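Local coordinates for protein biuret hydrolase (PDB 6C62) that hydrolyses 1-carboxybiuret to urea-1,3-dicarboxylate and ammonia in the plasmid-borne atrazine degradation pathway, as a member of the amidase family, at residues V184-K188 with D214-L219; R193-R197 with Q227-D233; L221-Q227 with R240-P246; C409-A413 with W435-L441. One frame throughout, in Å; residues are numbered along the deposited sequence. Where two conformers were deposited one is given.

Contact 1 of 4, residues V184-K188 with D214-L219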
# COMPACT_ATOMS: atom_id res chain seq x y z
N VAL A 184 -13.92 -31.12 -6.31
CA VAL A 184 -13.51 -30.76 -7.64
C VAL A 184 -12.15 -30.06 -7.57
O VAL A 184 -11.61 -29.85 -6.48
CB VAL A 184 -14.56 -29.85 -8.33
CG1 VAL A 184 -15.93 -30.53 -8.40
CG2 VAL A 184 -14.68 -28.50 -7.62
N TRP A 185 -11.60 -29.75 -8.74
CA TRP A 185 -10.28 -29.17 -8.84
C TRP A 185 -10.39 -27.64 -8.75
O TRP A 185 -11.33 -27.06 -9.26
CB TRP A 185 -9.59 -29.53 -10.17
CG TRP A 185 -9.20 -30.95 -10.27
CD1 TRP A 185 -10.00 -32.01 -10.69
CD2 TRP A 185 -7.94 -31.51 -9.94
NE1 TRP A 185 -9.28 -33.19 -10.64
CE2 TRP A 185 -8.02 -32.90 -10.19
CE3 TRP A 185 -6.77 -30.98 -9.41
CZ2 TRP A 185 -6.95 -33.76 -9.93
CZ3 TRP A 185 -5.72 -31.84 -9.17
CH2 TRP A 185 -5.81 -33.19 -9.44
N GLY A 186 -9.43 -27.00 -8.09
CA GLY A 186 -9.35 -25.55 -8.08
C GLY A 186 -7.91 -25.07 -8.17
O GLY A 186 -6.97 -25.79 -7.73
N LEU A 187 -7.75 -23.87 -8.74
CA LEU A 187 -6.49 -23.23 -8.85
C LEU A 187 -6.64 -21.79 -8.39
O LEU A 187 -7.43 -21.02 -8.98
CB LEU A 187 -5.99 -23.26 -10.31
CG LEU A 187 -4.77 -22.36 -10.65
CD1 LEU A 187 -3.53 -22.83 -9.93
CD2 LEU A 187 -4.54 -22.31 -12.16
N LYS A 188 -5.89 -21.43 -7.37
CA LYS A 188 -5.75 -20.02 -6.95
C LYS A 188 -4.38 -19.64 -7.43
O LYS A 188 -3.40 -20.08 -6.85
CB LYS A 188 -5.84 -19.89 -5.46
CG LYS A 188 -5.74 -18.44 -5.03
CD LYS A 188 -5.29 -18.21 -3.58
CE LYS A 188 -3.89 -18.65 -3.28
NZ LYS A 188 -2.92 -17.81 -3.99
N ASP A 214 -13.27 -29.81 -13.73
CA ASP A 214 -13.53 -31.24 -13.61
C ASP A 214 -12.29 -32.12 -13.72
O ASP A 214 -12.38 -33.35 -13.62
CB ASP A 214 -14.56 -31.65 -14.65
CG ASP A 214 -14.02 -31.60 -16.09
OD1 ASP A 214 -12.85 -31.14 -16.38
OD2 ASP A 214 -14.79 -32.01 -16.95
N SER A 215 -11.14 -31.50 -13.93
CA SER A 215 -9.89 -32.22 -14.14
C SER A 215 -8.75 -31.24 -14.03
O SER A 215 -8.96 -30.02 -14.19
CB SER A 215 -9.84 -32.86 -15.52
OG SER A 215 -10.00 -31.85 -16.50
N VAL A 216 -7.55 -31.76 -13.78
CA VAL A 216 -6.40 -30.87 -13.72
C VAL A 216 -6.04 -30.25 -15.09
O VAL A 216 -5.56 -29.11 -15.16
CB VAL A 216 -5.21 -31.55 -12.95
CG1 VAL A 216 -4.56 -32.60 -13.81
CG2 VAL A 216 -4.21 -30.45 -12.53
N GLU A 217 -6.31 -30.97 -16.19
CA GLU A 217 -6.15 -30.43 -17.54
C GLU A 217 -7.06 -29.25 -17.74
O GLU A 217 -6.66 -28.28 -18.34
CB GLU A 217 -6.48 -31.47 -18.64
CG GLU A 217 -5.51 -32.62 -18.76
CD GLU A 217 -5.81 -33.79 -17.81
OE1 GLU A 217 -6.66 -33.70 -16.87
OE2 GLU A 217 -5.15 -34.85 -17.98
N GLY A 218 -8.30 -29.36 -17.23
CA GLY A 218 -9.26 -28.23 -17.25
C GLY A 218 -8.69 -26.98 -16.61
O GLY A 218 -8.82 -25.90 -17.16
N LEU A 219 -8.06 -27.14 -15.42
CA LEU A 219 -7.41 -26.02 -14.78
C LEU A 219 -6.35 -25.41 -15.67
O LEU A 219 -6.34 -24.17 -15.88
CB LEU A 219 -6.80 -26.41 -13.46
CG LEU A 219 -7.65 -26.84 -12.31
CD1 LEU A 219 -6.74 -27.13 -11.15
CD2 LEU A 219 -8.75 -25.86 -11.93

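Contact 2 of 4, residues R193-R197 with Q227-D233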
# COMPACT_ATOMS: atom_id res chain seq x y z
N ARG A 193 -1.35 -12.50 -10.84
CA ARG A 193 -1.23 -13.21 -12.09
C ARG A 193 -2.35 -12.89 -13.10
O ARG A 193 -2.11 -12.65 -14.27
CB ARG A 193 -1.19 -14.72 -11.80
CG ARG A 193 -1.20 -15.62 -13.01
CD ARG A 193 0.09 -15.60 -13.81
NE ARG A 193 1.11 -16.43 -13.17
CZ ARG A 193 2.32 -16.68 -13.70
NH1 ARG A 193 3.17 -17.47 -13.06
NH2 ARG A 193 2.70 -16.09 -14.79
N LEU A 194 -3.60 -13.05 -12.64
CA LEU A 194 -4.77 -12.93 -13.48
C LEU A 194 -5.52 -11.61 -13.21
O LEU A 194 -5.76 -11.21 -12.04
CB LEU A 194 -5.69 -14.12 -13.29
CG LEU A 194 -5.24 -15.49 -13.67
CD1 LEU A 194 -6.41 -16.46 -13.62
CD2 LEU A 194 -4.66 -15.54 -15.09
N SER A 195 -5.87 -10.95 -14.30
CA SER A 195 -6.46 -9.59 -14.25
C SER A 195 -7.78 -9.60 -13.49
O SER A 195 -8.65 -10.49 -13.72
CB SER A 195 -6.73 -9.07 -15.64
OG SER A 195 -7.43 -7.82 -15.53
N ARG A 196 -7.94 -8.64 -12.63
CA ARG A 196 -9.16 -8.53 -11.82
C ARG A 196 -10.15 -7.52 -12.44
O ARG A 196 -11.20 -7.29 -11.89
CB ARG A 196 -8.80 -8.08 -10.40
CG ARG A 196 -7.96 -9.10 -9.71
CD ARG A 196 -7.65 -8.80 -8.25
NE ARG A 196 -7.21 -7.44 -7.96
CZ ARG A 196 -6.81 -7.02 -6.77
NH1 ARG A 196 -6.76 -7.87 -5.72
NH2 ARG A 196 -6.45 -5.78 -6.59
N ARG A 197 -9.81 -6.96 -13.59
CA ARG A 197 -10.62 -5.92 -14.21
C ARG A 197 -12.01 -6.43 -14.68
O ARG A 197 -12.15 -7.49 -15.29
CB ARG A 197 -9.84 -5.31 -15.38
CG ARG A 197 -10.61 -4.18 -16.06
CD ARG A 197 -9.73 -3.24 -16.83
NE ARG A 197 -8.94 -3.91 -17.88
CZ ARG A 197 -9.26 -3.91 -19.18
NH1 ARG A 197 -10.35 -3.33 -19.60
NH2 ARG A 197 -8.43 -4.47 -20.09
N GLN A 227 -4.29 -16.05 -18.97
CA GLN A 227 -3.03 -15.38 -18.64
C GLN A 227 -2.71 -14.22 -19.55
O GLN A 227 -3.10 -14.23 -20.72
CB GLN A 227 -1.87 -16.35 -18.77
CG GLN A 227 -1.64 -17.31 -17.61
CD GLN A 227 -0.28 -17.97 -17.76
OE1 GLN A 227 0.72 -17.28 -17.75
NE2 GLN A 227 -0.25 -19.31 -17.92
N GLY A 228 -1.99 -13.22 -19.03
CA GLY A 228 -1.52 -12.13 -19.85
C GLY A 228 -1.57 -10.82 -19.08
O GLY A 228 -2.51 -10.61 -18.29
N PRO A 229 -0.62 -9.92 -19.35
CA PRO A 229 -0.67 -8.59 -18.74
C PRO A 229 -1.92 -7.82 -19.09
O PRO A 229 -2.54 -8.10 -20.09
CB PRO A 229 0.57 -7.87 -19.30
CG PRO A 229 0.96 -8.64 -20.51
CD PRO A 229 0.44 -10.03 -20.38
N ASP A 230 -2.33 -6.94 -18.19
CA ASP A 230 -3.42 -6.04 -18.42
C ASP A 230 -3.02 -4.71 -17.78
O ASP A 230 -3.21 -4.50 -16.55
CB ASP A 230 -4.67 -6.59 -17.75
CG ASP A 230 -5.88 -5.70 -17.96
OD1 ASP A 230 -5.75 -4.67 -18.67
OD2 ASP A 230 -6.97 -6.04 -17.41
N PRO A 231 -2.42 -3.81 -18.58
CA PRO A 231 -2.00 -2.48 -18.04
C PRO A 231 -3.15 -1.67 -17.44
O PRO A 231 -2.88 -0.76 -16.70
CB PRO A 231 -1.43 -1.76 -19.29
CG PRO A 231 -1.91 -2.51 -20.48
CD PRO A 231 -2.09 -3.96 -20.02
N LEU A 232 -4.40 -1.94 -17.78
CA LEU A 232 -5.50 -1.23 -17.14
C LEU A 232 -5.88 -1.82 -15.77
O LEU A 232 -6.76 -1.31 -15.17
CB LEU A 232 -6.73 -1.18 -18.04
CG LEU A 232 -6.52 -0.50 -19.41
CD1 LEU A 232 -7.78 -0.58 -20.26
CD2 LEU A 232 -6.12 0.95 -19.23
N ASP A 233 -5.23 -2.90 -15.30
CA ASP A 233 -5.60 -3.53 -14.04
C ASP A 233 -4.52 -3.20 -12.99
O ASP A 233 -3.39 -3.65 -13.11
CB ASP A 233 -5.70 -5.06 -14.19
CG ASP A 233 -6.07 -5.75 -12.88
OD1 ASP A 233 -6.98 -5.22 -12.19
OD2 ASP A 233 -5.49 -6.81 -12.55
O HOH W 1 1.35 -14.84 -16.79
O HOH W 2 -1.16 -13.63 -16.39
O HOH W 3 -4.31 -8.82 -11.12
O HOH W 4 -4.68 -12.26 -16.80
O HOH W 5 -6.71 -5.03 -9.78

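Contact 3 of 4, residues L221-Q227 with R240-P246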
# COMPACT_ATOMS: atom_id res chain seq x y z
N LEU A 221 -5.70 -25.63 -18.95
CA LEU A 221 -6.19 -25.05 -20.22
C LEU A 221 -6.84 -23.68 -19.97
O LEU A 221 -6.60 -22.76 -20.73
CB LEU A 221 -7.24 -25.95 -20.93
CG LEU A 221 -6.65 -27.22 -21.55
CD1 LEU A 221 -7.73 -28.23 -21.73
CD2 LEU A 221 -5.99 -26.95 -22.86
N ALA A 222 -7.64 -23.59 -18.89
CA ALA A 222 -8.38 -22.35 -18.61
C ALA A 222 -7.40 -21.28 -18.14
O ALA A 222 -7.45 -20.13 -18.57
CB ALA A 222 -9.43 -22.63 -17.57
N TYR A 223 -6.50 -21.68 -17.24
CA TYR A 223 -5.41 -20.81 -16.76
C TYR A 223 -4.58 -20.26 -17.93
O TYR A 223 -4.41 -19.06 -18.05
CB TYR A 223 -4.56 -21.56 -15.76
CG TYR A 223 -3.27 -20.90 -15.35
CD1 TYR A 223 -3.26 -19.62 -14.85
CD2 TYR A 223 -2.06 -21.56 -15.49
CE1 TYR A 223 -2.05 -19.01 -14.48
CE2 TYR A 223 -0.87 -21.02 -15.06
CZ TYR A 223 -0.87 -19.70 -14.58
OH TYR A 223 0.30 -19.10 -14.23
N ASP A 224 -4.12 -21.12 -18.83
CA ASP A 224 -3.37 -20.61 -20.02
C ASP A 224 -4.15 -19.62 -20.90
O ASP A 224 -3.64 -18.55 -21.24
CB ASP A 224 -2.82 -21.74 -20.88
CG ASP A 224 -1.60 -22.44 -20.21
OD1 ASP A 224 -1.24 -22.14 -18.99
OD2 ASP A 224 -1.03 -23.36 -20.91
N ALA A 225 -5.42 -19.90 -21.10
CA ALA A 225 -6.29 -19.00 -21.85
C ALA A 225 -6.46 -17.61 -21.21
O ALA A 225 -6.60 -16.60 -21.94
CB ALA A 225 -7.66 -19.67 -22.04
N MET A 226 -6.44 -17.57 -19.88
CA MET A 226 -6.71 -16.36 -19.11
C MET A 226 -5.46 -15.46 -18.81
O MET A 226 -5.56 -14.31 -18.46
CB MET A 226 -7.37 -16.79 -17.80
CG MET A 226 -8.78 -17.25 -18.04
SD MET A 226 -9.71 -17.40 -16.48
CE MET A 226 -8.90 -18.81 -15.74
N GLN A 227 -4.29 -16.05 -18.97
CA GLN A 227 -3.03 -15.38 -18.64
C GLN A 227 -2.71 -14.22 -19.55
O GLN A 227 -3.10 -14.23 -20.72
CB GLN A 227 -1.87 -16.35 -18.77
CG GLN A 227 -1.64 -17.31 -17.61
CD GLN A 227 -0.28 -17.97 -17.76
OE1 GLN A 227 0.72 -17.28 -17.75
NE2 GLN A 227 -0.25 -19.31 -17.92
N ARG A 240 4.41 -11.42 -18.66
CA ARG A 240 4.25 -12.28 -19.83
C ARG A 240 3.51 -13.56 -19.50
O ARG A 240 3.34 -13.91 -18.35
CB ARG A 240 5.61 -12.61 -20.42
CG ARG A 240 6.41 -13.59 -19.58
CD ARG A 240 7.76 -13.98 -20.22
NE ARG A 240 8.56 -14.76 -19.29
CZ ARG A 240 9.26 -14.22 -18.29
NH1 ARG A 240 9.28 -12.92 -18.10
NH2 ARG A 240 9.94 -15.00 -17.46
N ILE A 241 3.09 -14.26 -20.56
CA ILE A 241 2.44 -15.54 -20.45
C ILE A 241 3.47 -16.64 -20.20
O ILE A 241 4.50 -16.67 -20.85
CB ILE A 241 1.66 -15.81 -21.75
CG1 ILE A 241 0.58 -14.72 -21.93
CG2 ILE A 241 1.07 -17.20 -21.73
CD1 ILE A 241 -0.29 -14.91 -23.17
N GLN A 242 3.21 -17.53 -19.23
CA GLN A 242 4.06 -18.67 -18.90
C GLN A 242 3.18 -19.93 -19.01
O GLN A 242 2.51 -20.32 -18.02
CB GLN A 242 4.63 -18.55 -17.48
CG GLN A 242 5.58 -17.37 -17.24
CD GLN A 242 6.11 -17.36 -15.80
OE1 GLN A 242 5.37 -17.09 -14.84
NE2 GLN A 242 7.37 -17.65 -15.65
N PRO A 243 3.14 -20.54 -20.20
CA PRO A 243 2.14 -21.63 -20.39
C PRO A 243 2.38 -22.84 -19.48
O PRO A 243 3.48 -23.25 -19.31
CB PRO A 243 2.26 -21.99 -21.88
CG PRO A 243 2.91 -20.79 -22.53
CD PRO A 243 3.83 -20.21 -21.48
N SER A 244 1.33 -23.38 -18.88
CA SER A 244 1.41 -24.57 -18.06
C SER A 244 1.06 -25.86 -18.81
O SER A 244 1.55 -26.95 -18.44
CB SER A 244 0.47 -24.42 -16.87
OG SER A 244 -0.92 -24.35 -17.33
N VAL A 245 0.22 -25.78 -19.84
CA VAL A 245 -0.26 -26.97 -20.54
C VAL A 245 0.87 -27.83 -21.13
O VAL A 245 0.85 -29.01 -20.92
CB VAL A 245 -1.33 -26.65 -21.62
CG1 VAL A 245 -1.62 -27.87 -22.55
CG2 VAL A 245 -2.63 -26.20 -20.93
N PRO A 246 1.89 -27.22 -21.78
CA PRO A 246 2.96 -28.04 -22.37
C PRO A 246 3.77 -28.87 -21.40
O PRO A 246 4.35 -29.87 -21.80
CB PRO A 246 3.87 -26.99 -23.04
CG PRO A 246 3.02 -25.81 -23.29
CD PRO A 246 2.02 -25.81 -22.17
O HOH W 6 2.39 -20.46 -15.15
O HOH W 1 1.35 -14.84 -16.79

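Contact 4 of 4, residues C409-A413 with W435-L441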
# COMPACT_ATOMS: atom_id res chain seq x y z
N CYS A 409 0.91 -17.09 -2.60
CA CYS A 409 1.50 -18.25 -3.26
C CYS A 409 0.45 -18.99 -4.08
O CYS A 409 -0.67 -19.14 -3.62
CB CYS A 409 2.04 -19.22 -2.21
SG CYS A 409 3.40 -18.62 -1.22
N PRO A 410 0.79 -19.51 -5.24
CA PRO A 410 -0.19 -20.27 -5.98
C PRO A 410 -0.49 -21.64 -5.35
O PRO A 410 0.37 -22.23 -4.70
CB PRO A 410 0.46 -20.43 -7.38
CG PRO A 410 1.92 -20.44 -7.09
CD PRO A 410 2.08 -19.45 -5.93
N VAL A 411 -1.73 -22.13 -5.56
CA VAL A 411 -2.22 -23.37 -4.93
C VAL A 411 -3.12 -24.09 -5.87
O VAL A 411 -3.99 -23.45 -6.44
CB VAL A 411 -3.06 -23.10 -3.65
CG1 VAL A 411 -3.61 -24.40 -3.05
CG2 VAL A 411 -2.27 -22.34 -2.62
N VAL A 412 -2.90 -25.39 -6.06
CA VAL A 412 -3.91 -26.29 -6.69
C VAL A 412 -4.55 -27.04 -5.54
O VAL A 412 -3.87 -27.61 -4.65
CB VAL A 412 -3.29 -27.26 -7.66
CG1 VAL A 412 -4.23 -28.41 -8.05
CG2 VAL A 412 -2.90 -26.55 -8.91
N ALA A 413 -5.87 -27.04 -5.57
CA ALA A 413 -6.69 -27.81 -4.65
C ALA A 413 -7.15 -29.10 -5.36
O ALA A 413 -7.87 -29.06 -6.35
CB ALA A 413 -7.87 -27.03 -4.15
N TRP A 435 4.65 -17.41 -8.56
CA TRP A 435 4.92 -17.58 -10.01
C TRP A 435 5.15 -19.01 -10.47
O TRP A 435 5.37 -19.24 -11.66
CB TRP A 435 5.98 -16.59 -10.56
CG TRP A 435 5.76 -15.20 -10.04
CD1 TRP A 435 6.58 -14.49 -9.26
CD2 TRP A 435 4.63 -14.36 -10.30
NE1 TRP A 435 6.08 -13.26 -9.03
CE2 TRP A 435 4.85 -13.16 -9.63
CE3 TRP A 435 3.45 -14.52 -11.05
CZ2 TRP A 435 3.94 -12.11 -9.64
CZ3 TRP A 435 2.53 -13.48 -11.05
CH2 TRP A 435 2.79 -12.28 -10.37
N ASN A 436 5.02 -19.97 -9.57
CA ASN A 436 5.31 -21.37 -9.90
C ASN A 436 4.04 -22.21 -9.98
O ASN A 436 4.06 -23.41 -9.66
CB ASN A 436 6.27 -21.96 -8.84
CG ASN A 436 7.71 -21.55 -9.04
OD1 ASN A 436 8.03 -20.91 -10.00
ND2 ASN A 436 8.58 -21.93 -8.13
N GLU A 437 2.96 -21.64 -10.51
CA GLU A 437 1.71 -22.38 -10.79
C GLU A 437 1.97 -23.70 -11.52
O GLU A 437 1.31 -24.69 -11.20
CB GLU A 437 0.78 -21.60 -11.71
CG GLU A 437 0.03 -20.41 -11.10
CD GLU A 437 0.82 -19.09 -11.02
OE1 GLU A 437 2.09 -19.07 -11.04
OE2 GLU A 437 0.15 -18.05 -10.88
N SER A 438 2.88 -23.74 -12.48
CA SER A 438 3.08 -24.99 -13.24
C SER A 438 3.64 -26.13 -12.38
O SER A 438 3.33 -27.28 -12.67
CB SER A 438 3.86 -24.78 -14.55
OG SER A 438 5.17 -24.51 -14.20
N LEU A 439 4.35 -25.84 -11.28
CA LEU A 439 4.71 -26.90 -10.30
C LEU A 439 3.50 -27.47 -9.59
O LEU A 439 3.39 -28.67 -9.40
CB LEU A 439 5.73 -26.42 -9.25
CG LEU A 439 7.09 -25.98 -9.82
CD1 LEU A 439 8.07 -25.64 -8.70
CD2 LEU A 439 7.68 -27.13 -10.62
N CYS A 440 2.61 -26.59 -9.12
CA CYS A 440 1.36 -27.04 -8.47
C CYS A 440 0.59 -27.95 -9.44
O CYS A 440 0.05 -29.00 -9.04
CB CYS A 440 0.43 -25.87 -8.18
SG CYS A 440 1.10 -24.52 -7.23
N LEU A 441 0.52 -27.53 -10.69
CA LEU A 441 -0.25 -28.28 -11.70
C LEU A 441 0.40 -29.59 -12.04
O LEU A 441 -0.31 -30.62 -12.20
CB LEU A 441 -0.51 -27.42 -12.93
CG LEU A 441 -1.47 -26.23 -12.70
CD1 LEU A 441 -1.24 -25.11 -13.74
CD2 LEU A 441 -2.90 -26.76 -12.75

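Contact 1 of 4, residues V184-K188 with D214-L219
With its CG anti to the carbonyl carbon (chi1 -69°), Trp-185 leans its indole from the strand onto the first turn of helix 216-226, where Val-216 lies against one face. The backbone sets Val-216 CB over the six-membered ring; with CG2 anti to the backbone N (chi1 75° to CG1), that methyl comes down beside CZ3 and CE3. Val-216 CB sits 3.8 Å from that ring's centroid, almost on its normal, a CH-pi contact over the face. The same face also receives Ser-215 C and Val-216 N near its rim, and Trp-185 CD1 comes to 3.5 Å from Ser-215 CA. One turn on, the methyls of Leu-219 wedge against the strand backbone: CD1 lies 3.7 Å from Gly-186 O and 4.0 Å from Leu-187 CB, while CD2 faces Leu-187 N. Ser-215 is the N-cap, its OG accepting from Gly-218 N at 3.1 Å and donating to Asp-214 OD1, which also bonds Thr-3; the cap fixes the turn that the indole rests on. Val-412 and Ala-414 of the adjoining strand touch the indole as well. The wholly buried contact is a helix start packed on a central strand, as in the layered alpha/beta core of the amidase fold.

Contact 2 of 4, residues R193-R197 with Q227-D233
Arg-197, its chain bent at chi3 (59°), turns its NE-NH2 edge to Asp-230 and grips the carboxylate side-on, NE to OD2 at 2.9 Å and NH2 to OD1 at 3.0 Å, in a salt bridge whose guanidinium and carboxylate planes stand 61° apart. Asp-230 OD2 offers its syn lone pair to Arg-197 NE and its anti lone pair to Ser-195 OG, 2.6 Å away. Asp-230 OD1 is shared too, Arg-197 NH2 and Leu-232 N reaching it from opposite faces. Leu-232 lays CD1 over the centre of the guanidinium, 3.7 Å above its plane. A leucine in place of Asp-230 would probably leave the Arg-197 charge without its mate and the Ser-195 hydroxyl and Leu-232 N without their acceptor. Two small motifs shape these loops: Ser-195 OG accepts from Arg-197 N in an ST turn, and Asp-230 OD1 accepts from Leu-232 N in an Asx turn at the head of the type I beta turn 230-233. That turn presents Asp-233, whose OD2 receives Arg-196 N at 3.1 Å, nearly straight (168°) but from well above the carboxylate plane. One water joins Arg-193 O to Gly-228 N, another Ser-195 N to Gly-228 O. Farther out, Arg-193 is held by a salt bridge to Glu-437, Arg-196 by one to an acidic side chain of another protein's chain, and Arg-106 of helix 102-109 bonds Gly-228 O and Pro-229 O.

Contact 3 of 4, residues L221-Q227 with R240-P246
Tyr-223 turns the edge of its ring to Ser-244, CD2 lying 3.5 Å from Ser-244 OG, while Gln-227 NE2 sits 3.3 Å above one face, toward the rim. The contact belongs to the end of helix 216-226, along whose flank the chain returns as an irregular loop before strand 257-260. Two flat side chains, Asp-224 in the last turn and Gln-227 just past the helix end, bind the loop backbone. The Asp-224 carboxylate takes two successive amides on its syn sides: Ser-244 N reaches OD1 at 2.9 Å, almost straight (173°), and Val-245 N reaches OD2 at 2.9 Å. OD1 accepts Ser-244 OG as well, from above the carboxylate plane; with chi1 64° this hydroxyl lies between its own N and carbonyl carbon, close to the amide that shares the oxygen. Putting an alanine at Asp-224 would probably leave the amides of Ser-244 and Val-245 and the Ser-244 hydroxyl without their acceptor, loosening the 244-245 bend. The Gln-227 amide bonds both backbone groups of Gln-242, OE1 accepting from N and NE2 donating to O from above the carbonyl plane. Val-245 CG2 closes the other end on Leu-221 CD2 at 3.9 Å. Gln-242 OE1 accepts from Arg-193 NH2, and Leu-441 of helix 437-449 packs on Tyr-223 and Ser-244. A water at the Tyr-223 ring edge lies 2.7 Å from its OH and 2.9 Å from Gln-242 O.

Contact 4 of 4, residues C409-A413 with W435-L441
Helix on strand is the element here: helix 437-449 lies against strand 411-416 of the mixed central sheet, and the axes of 411-413 and 437-441 approach to 7.6 Å and run 24° from parallel. Val-412 and Cys-440 make the closest carbon pair, Val-412 CG2 standing 3.5 Å from Cys-440 CB, tighter than ordinary van der Waals contact. Val-412 CG2 is anti to its carbonyl carbon (chi1 166° to CG1), which aims this methyl at the helix, where it also meets Leu-441 CD2 at 3.8 Å. The sulfur of Cys-440 bends back toward the start of the strand and approaches Pro-410 O at 3.5 Å, with Pro-410 CB 4.1 Å away. Pro-410 carries the other end of the contact, its ring alongside the first helical turn. Pro-410 CB lies 3.7 Å from Glu-437 CG, and Pro-410 CG 3.8 Å from Glu-437 N. Glu-437 CG rests on the proline, and the bend at chi2 (83°) turns the carboxylate to other partners, OE2 accepting from Thr-190 N. The packing across the segments is mainly apolar, with the polar ends held by neighbours. Trp-435, one residue before the N-cap Asn-436, bonds through NE1 to the backbone of the chain of another protein. In the sheet, strand 411-416 runs between strands 185-188 and 426-432, while Leu-441 packs from helix 437-449 onto Val-216 and Leu-219 of helix 216-226.

Overall arrangement
Contacts 1 and 4 rest on neighbouring strands of one sheet, their centres 11 Å apart, joined by a probable hydrogen bond from Ala-413 N to Gly-186 O at 2.7 Å. Contact 3 continues along the helix that contact 1 begins, Leu-187 CD2 meeting Tyr-223 CB at 3.7 Å, and shares Gln-227 and a water with contact 2. Arg-193 ties three of them, pairing NH1 with Glu-437 OE1 of contact 4 at 2.8 Å and NH2 with Gln-242 OE1 of contact 3. Gly-186 lies about 11 Å from the side chain of Ser-174, the probable acyl-ester nucleophile, and the side chain of Arg-196 about 12 Å from that of Lys-74, the probable charge-relay lysine.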